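Alkaline phosphatase (Thermus thermophilus, PDB 7KWD) probably hydrolyses phosphate monoesters at alkaline pH, as a homodimeric metalloenzyme that holds zinc and magnesium ions in each active site. Local coordinates at residues I42-D47 / L267-G272; G137-T142 / V176-G181; P245-M250 / D294-L299; T310-V315 / L441-G446; G99-C104 / V455-V460. One frame throughout, in Å; residues are numbered along the deposited sequence.

Contact 1: residues I42-D47 / L267-G272; sequences IVFVYD and LQVEAG. With MG (magnesium ion), chain D; ZN (zinc ion), chain E.
Phe44 and Val269 meet at the apolar centre of this parallel strand pair, where ring atom CE1 of Phe44 lies 3.9 Å from CG1 of Val269. The phenylalanine CG is anti to its backbone N (chi1 -170°), and the rim of the ring runs on past Val269 to Ala271, whose N sits at the ring edge, in its plane. On the same face Ile42 and Leu267 point the same way, side by side, with CG2 of Ile42 4.0 Å from CD2 of Leu267. Helices 247-259 and 283-306 cover this face. Between the strands a regular ladder alternates its direction: Val43 N donates to Leu267 O, Val269 N to Val43 O, Val45 N to Val269 O and Ala271 N to Val45 O, the last at 2.9 Å. Its final rung, Asp47 N to Ala271 O at 3.1 Å, differs, for the donor stands 42° out of the carbonyl plane. Close by, two carboxylates meet at metal ions. OD2 of Asp47 and OE2 of Glu270 approach to 2.8 Å because both bind the magnesium ion, at 2.1 and 2.0 Å respectively; three waters and Thr148 complete its shell. The other carboxylate oxygen of Asp47, OD1, binds the zinc ion shared with Ser95, Asp317 and His318, while OE1 of Glu270 is hydrogen-bonded by a magnesium-bound water and by Thr140. Two carboxylates pressed together in a buried place would repel each other without a cation, so their close approach probably depends on the magnesium ion, and Asp47, binding one ion through each oxygen, links the magnesium site to the zinc site.

Contact 2: residues G137-T142 / V176-G181; sequences GLVTTT and VYLGGG
Leu138 and Tyr177 carry one face of this short parallel pair, and Val139 and Leu178 the other. Both apolar couples lie side by side and point the same way. CD1 of Leu138 reaches the edge of the tyrosine ring, 3.8 Å from CE1 of Tyr177, and CG2 of Val139 touches CD1 of Leu178 at 4.0 Å. Backbone bonds join the strands: Leu138 N to Val176 O, Leu178 N to Leu138 O, and Thr140 N to Leu178 O. Beyond them the chain turns, and Gly180 N donates to Thr142 O at 2.9 Å. A CB on Gly179 would clash with Thr142 O and with CG2 of Thr140, so the close approach here needs glycine. Among side-chain bonds, OG1 of Thr140, anti to its own backbone N (chi1 175°), accepts from Thr142 N at 2.9 Å in an ST turn, and it is also hydrogen-bonded to the magnesium ligand Glu270. A valine in place of Thr140 would probably leave Thr142 N without this acceptor and OE1 of Glu270 without one of its partners. Thr140 is thus a second-shell residue: one hydroxyl takes part in the turn after the strand and probably steadies a carboxylate that binds the magnesium ion.

Contact 3: residues P245-M250 / D294-L299; sequences PSLKEM and DEVLEL
Leu247 meets Val296 where the first turn of helix 247-259 packs against helix 283-306. Ahead of it, Ser246 is the N-cap: its OG accepts from Glu249 N at 3.0 Å, and Glu249 OE1 in return accepts from Ser246 N at 2.9 Å, a reciprocal capping box that fixes the start of the helix. Leu247 then crosses Val296 at about a right angle, and its CG rests 3.7 Å from CG2 of that valine. The same methyl, anti to the carbonyl carbon of Val296, also comes within 3.5 Å of Lys248 N, so a single branch fills the angle between two successive residues of the first helix. Lys248 loses more surface to the contact than any other residue of the two segments. Its chain is fully extended, with CG anti to the backbone N (chi1 179°), and it passes across Leu299 and Glu295, each at about a right angle. CE of Lys248 lies 4.1 Å from CD1 of Leu299, while CD is 3.7 Å from OE2 of Glu295. NZ stops 4.1 Å from that same oxygen OE2 of Glu295, beyond salt-bridge distance. A water spans the remaining polar gap, donating to Glu295 O at 2.8 Å and accepting a weak bond from Lys248 NZ. No direct hydrogen bond joins the two segments, so their adhesion rests on methyl and methylene packing, to which the opposite charges of Lys248 and Glu295 probably add a modest attraction through space.

Contact 4: residues T310-V315 / L441-G446; sequences TLLIVV and LLYGQG
Leu312 and Tyr443 form a hydrogen-bonded antiparallel pair whose backbone groups serve each other: Leu312 N donates to Tyr443 O at 3.0 Å, and Tyr443 N to Leu312 O at 2.8 Å. Val314 and Leu441 repeat the pattern, Val314 N giving a nearly straight bond (172°) to Leu441 O, while Leu441 N returns a more bent one (137°) to Val314 O. Between these rungs Ile313 and Leu442 make a non-hydrogen-bonded pair. Ile313 directs its N and O instead to strand 40-46, so the backbone of strand 310-325 is satisfied on two sides. Beyond the Leu312-Tyr443 pair a water takes over, donating to Thr310 O and accepting from Gln445 N at 3.0 Å. The hydroxyl of Tyr443 is hydrogen-bonded to Asp305, in helix 283-306.

The side chains are apolar where they meet. On one face CG of Leu442 is anti to the carbonyl carbon (chi1 -55°), and its CD2 lies 3.9 Å from CG1 of Ile313; on the other, CD2 of Leu312 packs 3.8 Å from CB of Tyr443, and CD2 of Leu441 rests against CB of Val314. Strand 310-325 thus joins parallel strand 40-46 to antiparallel strand 438-443, a mixed connection in the central sheet of the alkaline phosphatase fold, which is packed between helices.

Contact 5: residues G99-C104 / V455-V460; sequences GNAFSC and VDNTHV
Phe102, Ala101 and Val460 carry this packing of helix 95-104, which begins at Ser95, the predicted phosphoserine nucleophile, against the type I turn from Asp456 to His459 and the first residues of helix 459-468. With CG anti to the carbonyl carbon (chi1 -66°), the Phe102 ring crosses Asn457 at about a right angle, ring and amide planes 82° apart, and takes Asn457 O at its edge, in plane, 3.6 Å from CD1 of Phe102. The CB of Val460 approaches that same CD1 atom at 3.6 Å, while its CG2 reaches CE1. An alanine at Phe102 would probably open a gap beside Val460 and Asn457 and remove packing next to the zinc ligand Asp317, which the ring also touches. Ala101 is placed differently: its methyl abuts the amide of Asn457, with CB of Ala101 3.4 Å from CG of Asn457, and meets the methyl of Thr458. That amide is held by Lys107, which also makes a salt bridge with OD1 of Asp456. The other oxygen of this carboxylate caps the turn. OD2 of Asp456 accepts from Thr458 N at 3.2 Å, met from above the carboxylate plane, and from the hydroxyl OG1 of Thr458 at 2.6 Å through its anti lone pair.

Contact 1 forms the metal-bearing centre, and its strands continue outward into two others. Strand 265-271 pairs with strand 135-140 of contact 2, Glu270 N lying 2.8 Å from Val139 O, whereas strand 40-46 pairs with strand 310-325 of contact 4, Phe44 N lying 2.8 Å from Ile313 O. Contacts 2 and 4 thus flank it, their centres about 21 Å apart. Contact 3 lies over the face bearing Phe44 and Tyr46, with CG1 of Val296 3.8 Å from CE2 of Phe44. Contact 5 touches contact 4 where Phe102 CZ meets Val315 CG2; the Phe102 side chain is about 8 Å from a zinc ion, and that of Leu247 in contact 3 about 14 Å.

Contact 1: residues I42-D47 / L267-G272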
# COMPACT_ATOMS: atom_id res chain seq x y z
N ILE A 42 23.82 5.09 8.58
CA ILE A 42 23.57 4.76 7.18
C ILE A 42 22.08 4.93 6.95
O ILE A 42 21.28 4.39 7.73
CB ILE A 42 24.01 3.33 6.83
CG1 ILE A 42 25.47 3.12 7.24
CG2 ILE A 42 23.82 3.08 5.35
CD1 ILE A 42 25.97 1.71 7.12
N VAL A 43 21.72 5.68 5.92
CA VAL A 43 20.32 5.86 5.54
C VAL A 43 20.13 5.28 4.14
O VAL A 43 20.72 5.77 3.18
CB VAL A 43 19.90 7.34 5.57
CG1 VAL A 43 18.40 7.48 5.28
CG2 VAL A 43 20.25 8.03 6.92
N PHE A 44 19.28 4.26 4.03
CA PHE A 44 19.05 3.53 2.78
C PHE A 44 17.63 3.90 2.35
O PHE A 44 16.65 3.45 2.94
CB PHE A 44 19.23 2.03 3.00
CG PHE A 44 19.23 1.22 1.73
CD1 PHE A 44 19.11 1.78 0.49
CD2 PHE A 44 19.30 -0.19 1.82
CE1 PHE A 44 19.06 1.03 -0.66
CE2 PHE A 44 19.29 -0.97 0.65
CZ PHE A 44 19.17 -0.35 -0.59
N VAL A 45 17.54 4.76 1.33
CA VAL A 45 16.25 5.21 0.82
C VAL A 45 15.85 4.32 -0.36
O VAL A 45 16.60 4.19 -1.33
CB VAL A 45 16.29 6.67 0.37
CG1 VAL A 45 14.92 7.08 -0.20
CG2 VAL A 45 16.73 7.55 1.52
N TYR A 46 14.66 3.71 -0.26
CA TYR A 46 13.99 3.06 -1.37
C TYR A 46 13.05 4.09 -1.99
O TYR A 46 11.95 4.33 -1.50
CB TYR A 46 13.22 1.84 -0.87
CG TYR A 46 13.99 0.56 -0.61
CD1 TYR A 46 15.02 0.51 0.33
CD2 TYR A 46 13.62 -0.63 -1.22
CE1 TYR A 46 15.67 -0.68 0.60
CE2 TYR A 46 14.26 -1.83 -0.95
CZ TYR A 46 15.28 -1.84 -0.04
OH TYR A 46 15.94 -3.02 0.22
N ASP A 47 13.47 4.74 -3.08
CA ASP A 47 12.68 5.81 -3.65
C ASP A 47 11.47 5.26 -4.39
O ASP A 47 11.61 4.40 -5.25
CB ASP A 47 13.53 6.66 -4.59
CG ASP A 47 12.96 8.01 -4.80
OD1 ASP A 47 11.78 8.05 -5.21
OD2 ASP A 47 13.65 9.03 -4.51
N LEU A 267 26.17 8.05 5.62
CA LEU A 267 26.06 7.56 4.26
C LEU A 267 24.60 7.53 3.90
O LEU A 267 23.77 7.05 4.68
CB LEU A 267 26.68 6.17 4.14
CG LEU A 267 26.36 5.31 2.93
CD1 LEU A 267 26.90 6.05 1.71
CD2 LEU A 267 27.00 3.91 3.06
N GLN A 268 24.26 8.07 2.74
CA GLN A 268 22.98 7.82 2.12
C GLN A 268 23.21 6.86 0.95
O GLN A 268 24.09 7.10 0.11
CB GLN A 268 22.30 9.09 1.63
CG GLN A 268 20.87 8.83 1.12
CD GLN A 268 20.27 9.96 0.30
OE1 GLN A 268 20.27 9.92 -0.93
NE2 GLN A 268 19.69 10.95 0.97
N VAL A 269 22.49 5.76 0.94
CA VAL A 269 22.40 4.88 -0.21
C VAL A 269 21.00 5.02 -0.76
O VAL A 269 20.04 4.90 0.00
CB VAL A 269 22.68 3.41 0.17
CG1 VAL A 269 22.62 2.51 -1.08
CG2 VAL A 269 24.01 3.31 0.89
N GLU A 270 20.88 5.26 -2.07
CA GLU A 270 19.58 5.42 -2.68
C GLU A 270 19.36 4.40 -3.78
O GLU A 270 20.13 4.33 -4.75
CB GLU A 270 19.37 6.82 -3.28
CG GLU A 270 17.84 7.05 -3.47
CD GLU A 270 17.55 8.10 -4.49
OE1 GLU A 270 18.53 8.59 -5.11
OE2 GLU A 270 16.38 8.43 -4.64
N ALA A 271 18.31 3.59 -3.61
CA ALA A 271 17.77 2.79 -4.71
C ALA A 271 16.75 3.69 -5.37
O ALA A 271 15.55 3.60 -5.14
CB ALA A 271 17.16 1.49 -4.20
N GLY A 272 17.27 4.62 -6.18
CA GLY A 272 16.47 5.72 -6.65
C GLY A 272 15.63 5.47 -7.86
O GLY A 272 14.83 6.35 -8.24
MG MG D . 15.33 9.96 -5.48
ZN ZN E . 11.08 9.98 -4.43
O HOH W 1 17.11 10.96 -6.05
O HOH W 2 14.69 8.79 -7.39
O HOH W 3 14.41 11.50 -6.25

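Contact 2: residues G137-T142 / V176-G181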
# COMPACT_ATOMS: atom_id res chain seq x y z
N GLY A 137 29.00 10.35 2.66
CA GLY A 137 28.94 9.67 1.37
C GLY A 137 27.53 9.71 0.81
O GLY A 137 26.56 9.59 1.55
N LEU A 138 27.43 9.90 -0.51
CA LEU A 138 26.17 9.81 -1.24
C LEU A 138 26.33 8.79 -2.37
O LEU A 138 27.20 8.93 -3.24
CB LEU A 138 25.77 11.18 -1.80
CG LEU A 138 25.61 12.31 -0.78
CD1 LEU A 138 25.44 13.68 -1.45
CD2 LEU A 138 24.42 12.03 0.12
N VAL A 139 25.50 7.77 -2.36
CA VAL A 139 25.58 6.70 -3.34
C VAL A 139 24.20 6.47 -3.90
O VAL A 139 23.26 6.22 -3.12
CB VAL A 139 26.13 5.39 -2.72
CG1 VAL A 139 26.18 4.30 -3.80
CG2 VAL A 139 27.51 5.62 -2.16
N THR A 140 24.06 6.54 -5.22
CA THR A 140 22.72 6.37 -5.77
C THR A 140 22.75 5.85 -7.19
O THR A 140 23.77 5.91 -7.87
CB THR A 140 21.97 7.71 -5.75
OG1 THR A 140 20.70 7.57 -6.39
CG2 THR A 140 22.78 8.77 -6.48
N THR A 141 21.61 5.31 -7.63
CA THR A 141 21.42 4.91 -9.01
C THR A 141 20.81 6.02 -9.86
O THR A 141 20.72 5.86 -11.08
CB THR A 141 20.52 3.66 -9.11
OG1 THR A 141 19.28 3.91 -8.44
CG2 THR A 141 21.20 2.44 -8.51
N THR A 142 20.37 7.12 -9.25
CA THR A 142 20.02 8.29 -10.03
C THR A 142 21.29 9.08 -10.37
O THR A 142 22.40 8.74 -9.93
CB THR A 142 19.03 9.19 -9.27
OG1 THR A 142 19.69 9.74 -8.12
CG2 THR A 142 17.78 8.41 -8.82
N VAL A 176 32.65 10.92 -0.44
CA VAL A 176 32.28 9.99 -1.50
C VAL A 176 31.01 10.48 -2.19
O VAL A 176 29.98 10.71 -1.55
CB VAL A 176 32.02 8.55 -0.97
CG1 VAL A 176 31.51 7.64 -2.11
CG2 VAL A 176 33.26 7.97 -0.33
N TYR A 177 31.05 10.54 -3.52
CA TYR A 177 29.90 10.81 -4.38
C TYR A 177 29.91 9.77 -5.49
O TYR A 177 30.84 9.74 -6.29
CB TYR A 177 29.99 12.19 -5.03
CG TYR A 177 29.96 13.42 -4.17
CD1 TYR A 177 28.76 13.85 -3.60
CD2 TYR A 177 31.09 14.19 -3.99
CE1 TYR A 177 28.71 15.01 -2.85
CE2 TYR A 177 31.06 15.33 -3.22
CZ TYR A 177 29.87 15.75 -2.66
OH TYR A 177 29.83 16.90 -1.91
N LEU A 178 28.86 8.96 -5.58
CA LEU A 178 28.77 7.92 -6.59
C LEU A 178 27.37 7.86 -7.16
O LEU A 178 26.40 7.80 -6.40
CB LEU A 178 29.11 6.55 -6.01
CG LEU A 178 30.50 6.33 -5.46
CD1 LEU A 178 30.55 5.03 -4.72
CD2 LEU A 178 31.55 6.38 -6.57
N GLY A 179 27.28 7.87 -8.48
CA GLY A 179 25.99 7.78 -9.15
C GLY A 179 26.14 8.10 -10.63
O GLY A 179 27.21 7.92 -11.21
N GLY A 180 25.02 8.53 -11.22
CA GLY A 180 24.97 8.96 -12.60
C GLY A 180 25.23 10.45 -12.77
O GLY A 180 25.60 11.16 -11.84
N GLY A 181 24.99 10.94 -13.99
CA GLY A 181 24.97 12.36 -14.27
C GLY A 181 26.22 12.97 -14.89
O GLY A 181 26.60 14.10 -14.56

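Contact 3: residues P245-M250 / D294-L299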
# COMPACT_ATOMS: atom_id res chain seq x y z
N PRO A 245 27.99 0.10 -13.05
CA PRO A 245 28.04 -0.62 -11.77
C PRO A 245 26.63 -0.90 -11.26
O PRO A 245 25.67 -0.23 -11.64
CB PRO A 245 28.81 0.31 -10.84
CG PRO A 245 28.65 1.70 -11.43
CD PRO A 245 28.25 1.55 -12.88
N SER A 246 26.51 -1.97 -10.48
CA SER A 246 25.33 -2.20 -9.67
C SER A 246 25.35 -1.29 -8.45
O SER A 246 26.40 -0.79 -8.03
CB SER A 246 25.27 -3.67 -9.21
OG SER A 246 26.40 -3.96 -8.39
N LEU A 247 24.19 -1.10 -7.83
CA LEU A 247 24.20 -0.35 -6.58
C LEU A 247 25.17 -0.99 -5.58
O LEU A 247 25.95 -0.29 -4.91
CB LEU A 247 22.79 -0.24 -6.03
CG LEU A 247 22.64 0.71 -4.82
CD1 LEU A 247 23.15 2.09 -5.13
CD2 LEU A 247 21.16 0.74 -4.41
N LYS A 248 25.16 -2.33 -5.50
CA LYS A 248 26.07 -3.02 -4.58
C LYS A 248 27.52 -2.64 -4.84
O LYS A 248 28.28 -2.35 -3.89
CB LYS A 248 25.90 -4.54 -4.72
CG LYS A 248 26.84 -5.35 -3.80
CD LYS A 248 26.62 -6.85 -4.06
CE LYS A 248 27.35 -7.75 -3.06
NZ LYS A 248 27.17 -9.18 -3.45
N GLU A 249 27.94 -2.66 -6.11
CA GLU A 249 29.33 -2.35 -6.43
C GLU A 249 29.70 -0.95 -5.96
O GLU A 249 30.84 -0.71 -5.54
CB GLU A 249 29.58 -2.48 -7.94
CG GLU A 249 29.77 -3.94 -8.40
CD GLU A 249 29.75 -4.14 -9.92
OE1 GLU A 249 29.05 -3.42 -10.67
OE2 GLU A 249 30.46 -5.06 -10.37
N MET A 250 28.77 -0.01 -6.07
CA MET A 250 29.04 1.35 -5.61
C MET A 250 29.15 1.40 -4.09
O MET A 250 30.08 2.00 -3.56
CB MET A 250 27.95 2.29 -6.14
CG MET A 250 28.09 2.58 -7.64
SD MET A 250 27.03 3.88 -8.27
CE MET A 250 25.53 3.19 -8.56
N ASP A 294 18.07 -5.31 -2.45
CA ASP A 294 18.14 -6.37 -1.46
C ASP A 294 19.57 -6.86 -1.30
O ASP A 294 20.02 -7.13 -0.18
CB ASP A 294 17.20 -7.52 -1.85
CG ASP A 294 16.63 -8.24 -0.65
OD1 ASP A 294 15.85 -7.62 0.12
OD2 ASP A 294 16.95 -9.43 -0.48
N GLU A 295 20.31 -6.93 -2.39
CA GLU A 295 21.72 -7.31 -2.27
C GLU A 295 22.48 -6.29 -1.44
O GLU A 295 23.40 -6.63 -0.69
CB GLU A 295 22.38 -7.43 -3.64
CG GLU A 295 21.91 -8.63 -4.44
CD GLU A 295 22.61 -8.72 -5.81
OE1 GLU A 295 21.89 -8.85 -6.83
OE2 GLU A 295 23.87 -8.65 -5.85
N VAL A 296 22.12 -5.01 -1.59
CA VAL A 296 22.77 -3.95 -0.82
C VAL A 296 22.44 -4.10 0.65
O VAL A 296 23.31 -3.95 1.52
CB VAL A 296 22.37 -2.56 -1.35
CG1 VAL A 296 22.88 -1.45 -0.42
CG2 VAL A 296 22.91 -2.36 -2.78
N LEU A 297 21.18 -4.40 0.96
CA LEU A 297 20.73 -4.60 2.33
C LEU A 297 21.61 -5.61 3.04
O LEU A 297 21.99 -5.42 4.20
CB LEU A 297 19.30 -5.08 2.31
CG LEU A 297 18.31 -4.74 3.39
CD1 LEU A 297 18.36 -3.30 3.80
CD2 LEU A 297 16.93 -5.14 2.81
N GLU A 298 21.92 -6.70 2.35
CA GLU A 298 22.72 -7.75 2.94
C GLU A 298 24.09 -7.22 3.27
O GLU A 298 24.61 -7.49 4.35
CB GLU A 298 22.80 -8.92 1.97
CG GLU A 298 21.47 -9.66 1.94
CD GLU A 298 21.47 -10.92 1.11
OE1 GLU A 298 22.19 -10.95 0.09
OE2 GLU A 298 20.71 -11.86 1.46
N LEU A 299 24.64 -6.40 2.38
CA LEU A 299 25.91 -5.75 2.65
C LEU A 299 25.83 -4.82 3.86
O LEU A 299 26.71 -4.81 4.72
CB LEU A 299 26.35 -4.96 1.42
CG LEU A 299 27.82 -5.10 1.12
CD1 LEU A 299 28.14 -6.56 0.79
CD2 LEU A 299 28.11 -4.17 -0.04
O HOH W 4 25.21 -8.74 -1.13

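Contact 4: residues T310-V315 / L441-G446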
# COMPACT_ATOMS: atom_id res chain seq x y z
N THR A 310 26.93 1.66 14.75
CA THR A 310 26.35 2.14 13.50
C THR A 310 24.87 1.83 13.45
O THR A 310 24.47 0.67 13.67
CB THR A 310 27.02 1.47 12.30
OG1 THR A 310 28.43 1.71 12.33
CG2 THR A 310 26.41 1.97 10.99
N LEU A 311 24.06 2.84 13.13
CA LEU A 311 22.63 2.66 12.94
C LEU A 311 22.29 2.63 11.45
O LEU A 311 22.75 3.49 10.69
CB LEU A 311 21.85 3.78 13.62
CG LEU A 311 20.35 3.75 13.28
CD1 LEU A 311 19.71 2.52 13.90
CD2 LEU A 311 19.66 5.00 13.79
N LEU A 312 21.46 1.68 11.05
CA LEU A 312 20.97 1.60 9.69
C LEU A 312 19.48 1.92 9.69
O LEU A 312 18.69 1.25 10.37
CB LEU A 312 21.22 0.22 9.06
CG LEU A 312 20.44 -0.03 7.78
CD1 LEU A 312 20.85 0.96 6.69
CD2 LEU A 312 20.62 -1.46 7.37
N ILE A 313 19.11 2.96 8.95
CA ILE A 313 17.72 3.32 8.71
C ILE A 313 17.39 2.94 7.27
O ILE A 313 18.07 3.41 6.35
CB ILE A 313 17.46 4.82 8.94
CG1 ILE A 313 17.77 5.21 10.37
CG2 ILE A 313 16.01 5.17 8.53
CD1 ILE A 313 17.44 6.67 10.71
N VAL A 314 16.34 2.15 7.08
CA VAL A 314 15.84 1.79 5.75
C VAL A 314 14.44 2.37 5.62
O VAL A 314 13.55 2.08 6.43
CB VAL A 314 15.83 0.27 5.53
CG1 VAL A 314 15.48 -0.08 4.10
CG2 VAL A 314 17.18 -0.29 5.88
N VAL A 315 14.24 3.20 4.60
CA VAL A 315 13.01 3.98 4.51
C VAL A 315 12.65 4.19 3.05
O VAL A 315 13.52 4.41 2.20
CB VAL A 315 13.17 5.33 5.23
CG1 VAL A 315 14.15 6.21 4.49
CG2 VAL A 315 11.80 6.02 5.40
N LEU A 441 12.14 1.46 8.71
CA LEU A 441 12.74 0.30 9.37
C LEU A 441 14.08 0.66 9.99
O LEU A 441 14.90 1.32 9.35
CB LEU A 441 12.93 -0.85 8.38
CG LEU A 441 13.90 -2.01 8.64
CD1 LEU A 441 13.31 -2.94 9.65
CD2 LEU A 441 14.13 -2.76 7.34
N LEU A 442 14.31 0.16 11.20
CA LEU A 442 15.53 0.43 11.95
C LEU A 442 16.32 -0.85 12.17
O LEU A 442 15.78 -1.85 12.65
CB LEU A 442 15.23 1.04 13.31
CG LEU A 442 14.38 2.32 13.28
CD1 LEU A 442 14.06 2.77 14.72
CD2 LEU A 442 15.11 3.38 12.55
N TYR A 443 17.60 -0.82 11.84
CA TYR A 443 18.44 -2.01 11.96
C TYR A 443 19.65 -1.60 12.78
O TYR A 443 20.55 -0.89 12.30
CB TYR A 443 18.84 -2.56 10.60
CG TYR A 443 19.61 -3.87 10.73
CD1 TYR A 443 20.98 -3.88 10.92
CD2 TYR A 443 18.95 -5.08 10.69
CE1 TYR A 443 21.68 -5.07 11.07
CE2 TYR A 443 19.64 -6.27 10.82
CZ TYR A 443 21.01 -6.25 11.00
OH TYR A 443 21.67 -7.46 11.12
N GLY A 444 19.67 -2.03 14.02
CA GLY A 444 20.72 -1.63 14.92
C GLY A 444 20.66 -2.42 16.21
O GLY A 444 19.71 -3.18 16.46
N GLN A 445 21.70 -2.21 17.01
CA GLN A 445 21.84 -2.92 18.27
C GLN A 445 21.01 -2.22 19.33
O GLN A 445 21.06 -0.99 19.46
CB GLN A 445 23.32 -2.95 18.69
CG GLN A 445 23.57 -3.54 20.07
CD GLN A 445 25.06 -3.76 20.33
OE1 GLN A 445 25.71 -2.94 21.00
NE2 GLN A 445 25.61 -4.85 19.80
N GLY A 446 20.23 -2.99 20.07
CA GLY A 446 19.59 -2.49 21.26
C GLY A 446 18.29 -1.75 21.06
O GLY A 446 17.90 -0.95 21.90
O HOH W 5 24.31 -1.10 15.90

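Contact 5: residues G99-C104 / V455-V460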
# COMPACT_ATOMS: atom_id res chain seq x y z
N GLY A 99 12.65 14.32 0.75
CA GLY A 99 14.01 14.34 1.25
C GLY A 99 14.21 15.44 2.27
O GLY A 99 14.87 15.24 3.30
N ASN A 100 13.63 16.62 2.01
CA ASN A 100 13.69 17.72 2.96
C ASN A 100 13.10 17.33 4.31
O ASN A 100 13.63 17.71 5.36
CB ASN A 100 12.92 18.91 2.41
CG ASN A 100 13.66 19.63 1.33
OD1 ASN A 100 14.80 19.30 1.01
ND2 ASN A 100 13.02 20.64 0.74
N ALA A 101 11.99 16.61 4.30
CA ALA A 101 11.39 16.19 5.56
C ALA A 101 12.38 15.35 6.33
O ALA A 101 12.57 15.54 7.54
CB ALA A 101 10.10 15.41 5.29
N PHE A 102 13.04 14.41 5.64
CA PHE A 102 14.07 13.61 6.29
C PHE A 102 15.23 14.46 6.79
O PHE A 102 15.70 14.31 7.92
CB PHE A 102 14.62 12.56 5.32
CG PHE A 102 13.64 11.50 4.89
CD1 PHE A 102 12.44 11.32 5.53
CD2 PHE A 102 13.96 10.67 3.83
CE1 PHE A 102 11.57 10.32 5.14
CE2 PHE A 102 13.09 9.68 3.43
CZ PHE A 102 11.89 9.50 4.09
N SER A 103 15.76 15.34 5.91
CA SER A 103 17.06 15.95 6.18
C SER A 103 16.93 17.24 6.96
O SER A 103 17.91 17.65 7.58
CB SER A 103 17.82 16.25 4.88
OG SER A 103 17.15 17.26 4.17
N CYS A 104 15.76 17.87 6.96
CA CYS A 104 15.57 19.14 7.64
C CYS A 104 14.53 19.10 8.74
O CYS A 104 14.57 19.98 9.60
CB CYS A 104 15.20 20.23 6.62
SG CYS A 104 16.43 20.47 5.33
N VAL A 455 4.35 7.38 12.05
CA VAL A 455 4.98 8.64 12.38
C VAL A 455 4.96 9.52 11.15
O VAL A 455 4.65 9.07 10.05
CB VAL A 455 6.42 8.49 12.89
CG1 VAL A 455 6.47 7.58 14.11
CG2 VAL A 455 7.35 8.02 11.79
N ASP A 456 5.34 10.77 11.34
CA ASP A 456 5.44 11.68 10.21
C ASP A 456 6.81 11.54 9.58
O ASP A 456 7.79 11.20 10.25
CB ASP A 456 5.20 13.12 10.65
CG ASP A 456 5.04 14.06 9.48
OD1 ASP A 456 4.04 13.90 8.73
OD2 ASP A 456 5.92 14.92 9.30
N ASN A 457 6.90 11.81 8.26
CA ASN A 457 8.21 11.65 7.65
C ASN A 457 9.24 12.58 8.29
O ASN A 457 10.44 12.24 8.34
CB ASN A 457 8.12 11.81 6.12
CG ASN A 457 7.53 13.14 5.64
OD1 ASN A 457 7.13 14.03 6.41
ND2 ASN A 457 7.48 13.28 4.33
N THR A 458 8.80 13.70 8.87
CA THR A 458 9.77 14.58 9.53
C THR A 458 10.41 13.91 10.74
O THR A 458 11.43 14.37 11.23
CB THR A 458 9.13 15.88 10.01
OG1 THR A 458 7.95 15.61 10.80
CG2 THR A 458 8.75 16.74 8.80
N HIS A 459 9.82 12.83 11.23
CA HIS A 459 10.42 12.19 12.39
C HIS A 459 11.73 11.51 12.04
O HIS A 459 12.57 11.27 12.93
CB HIS A 459 9.48 11.18 13.00
CG HIS A 459 9.89 10.77 14.37
ND1 HIS A 459 10.04 11.67 15.40
CD2 HIS A 459 10.24 9.56 14.87
CE1 HIS A 459 10.45 11.03 16.48
NE2 HIS A 459 10.56 9.75 16.18
N VAL A 460 11.95 11.20 10.76
CA VAL A 460 13.22 10.62 10.39
C VAL A 460 14.35 11.58 10.74
O VAL A 460 15.42 11.17 11.21
CB VAL A 460 13.23 10.22 8.91
CG1 VAL A 460 14.64 9.92 8.53
CG2 VAL A 460 12.29 9.03 8.72